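Local structure of coiled-coil quantitatively-enriched protein 1 (Schizosaccharomyces pombe, 7CUJ) at residues T186-Y189 / A193-S196. The protein links telomeres to the meiotic centrosome, is essential for normal telomere clustering in meiotic prophase, and is required for telomere length regulation and chromosome segregation. Numbering follows the deposited sequence.
Sequences TIFY and AYMS
F188 and Y194 form a T-shaped aromatic pair at the C-terminal end of strand 184-188, where the chain turns straight into helix 191-200; the two elements open a beta-alpha-beta unit that continues into strand 208-213. This piece of the longer protein is an alpha/beta domain, and strand 184-188 lies inside its parallel sheet, between strands 208-213 and 121-126. F188 is the last residue of the strand and Y194 lies in the first turn of the helix. The tyrosine offers the edge of its ring to one face of the phenylalanine, with centroids 5.1 Å apart and planes at 81°. Y194 CD1 does the touching: it sits over the middle of the F188 ring, 3.8 Å from F188 CD2. With CG anti to the backbone N (chi1 -176°), the Y194 ring leaves the helix beside F188, and the two side chains cross at an angle. The phenylalanine also leans on the helix backbone, its CD1 reaching Y194 CA at 3.5 Å and its CE1 lying 3.7 Å from A193 O, which is oblique to the ring. A193 CB is 4.2 Å from F188 CD1. F188 also meets the F125 ring, and Y194 has a cation-pi contact with R210. The side chains that meet are apolar or aromatic, so van der Waals packing seats the helix start on the strand end, helped by the weak attraction expected between the slightly positive C-H edge of Y194 and the electron-rich face of F188.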
loop_
_atom_site.group_PDB
_atom_site.type_symbol
_atom_site.label_atom_id
_atom_site.label_comp_id
_atom_site.label_asym_id
_atom_site.label_seq_id
_atom_site.Cartn_x
_atom_site.Cartn_y
_atom_site.Cartn_z
ATOM N N THR A 186 3.413 41.433 -5.849
ATOM C CA THR A 186 3.705 40.059 -6.241
ATOM C C THR A 186 2.758 39.080 -5.546
ATOM O O THR A 186 2.626 39.096 -4.325
ATOM C CB THR A 186 5.169 39.686 -5.964
ATOM O OG1 THR A 186 6.006 40.697 -6.525
ATOM C CG2 THR A 186 5.561 38.343 -6.537
ATOM N N ILE A 187 2.120 38.216 -6.346
ATOM C CA ILE A 187 1.236 37.173 -5.844
ATOM C C ILE A 187 1.791 35.811 -6.256
ATOM O O ILE A 187 2.099 35.580 -7.424
ATOM C CB ILE A 187 -0.209 37.361 -6.354
ATOM C CG1 ILE A 187 -0.751 38.762 -6.063
ATOM C CG2 ILE A 187 -1.122 36.280 -5.789
ATOM C CD1 ILE A 187 -1.882 39.181 -6.973
ATOM N N PHE A 188 1.898 34.908 -5.277
ATOM C CA PHE A 188 2.203 33.515 -5.551
ATOM C C PHE A 188 0.908 32.713 -5.526
ATOM O O PHE A 188 0.269 32.592 -4.482
ATOM C CB PHE A 188 3.246 32.988 -4.566
ATOM C CG PHE A 188 4.625 33.531 -4.832
ATOM C CD1 PHE A 188 5.498 32.861 -5.677
ATOM C CD2 PHE A 188 5.031 34.737 -4.281
ATOM C CE1 PHE A 188 6.760 33.372 -5.940
ATOM C CE2 PHE A 188 6.292 35.248 -4.546
ATOM C CZ PHE A 188 7.154 34.563 -5.374
ATOM N N TYR A 189 0.527 32.193 -6.700
ATOM C CA TYR A 189 -0.683 31.395 -6.819
ATOM C C TYR A 189 -0.559 30.145 -5.947
ATOM O O TYR A 189 -1.546 29.690 -5.375
ATOM C CB TYR A 189 -0.986 31.059 -8.282
ATOM C CG TYR A 189 -2.226 30.221 -8.479
ATOM C CD1 TYR A 189 -3.465 30.816 -8.668
ATOM C CD2 TYR A 189 -2.167 28.835 -8.461
ATOM C CE1 TYR A 189 -4.611 30.055 -8.842
ATOM C CE2 TYR A 189 -3.303 28.059 -8.636
ATOM C CZ TYR A 189 -4.529 28.672 -8.824
ATOM O OH TYR A 189 -5.652 27.918 -8.997
ATOM N N ALA A 193 5.486 27.400 -6.523
ATOM C CA ALA A 193 6.048 28.545 -7.226
ATOM C C ALA A 193 6.896 29.383 -6.273
ATOM O O ALA A 193 7.942 29.889 -6.667
ATOM C CB ALA A 193 4.953 29.369 -7.860
ATOM N N TYR A 194 6.441 29.513 -5.020
ATOM C CA TYR A 194 7.200 30.240 -4.015
ATOM C C TYR A 194 8.527 29.533 -3.754
ATOM O O TYR A 194 9.580 30.161 -3.828
ATOM C CB TYR A 194 6.389 30.458 -2.736
ATOM C CG TYR A 194 7.106 31.298 -1.710
ATOM C CD1 TYR A 194 7.082 32.683 -1.778
ATOM C CD2 TYR A 194 7.832 30.711 -0.685
ATOM C CE1 TYR A 194 7.752 33.462 -0.847
ATOM C CE2 TYR A 194 8.507 31.474 0.254
ATOM C CZ TYR A 194 8.467 32.855 0.172
ATOM O OH TYR A 194 9.128 33.617 1.092
ATOM N N MET A 195 8.463 28.226 -3.464
ATOM C CA MET A 195 9.644 27.412 -3.214
ATOM C C MET A 195 10.660 27.626 -4.332
ATOM O O MET A 195 11.832 27.887 -4.068
ATOM C CB MET A 195 9.295 25.919 -3.161
ATOM C CG MET A 195 8.365 25.516 -2.029
ATOM S SD MET A 195 9.125 25.633 -0.392
ATOM C CE MET A 195 8.602 27.276 0.099
ATOM N N SER A 196 10.174 27.521 -5.575
ATOM C CA SER A 196 10.981 27.562 -6.784
ATOM C C SER A 196 11.614 28.939 -6.977
ATOM O O SER A 196 12.813 29.040 -7.224
ATOM C CB SER A 196 10.148 27.159 -7.977
ATOM O OG SER A 196 10.929 27.127 -9.160
#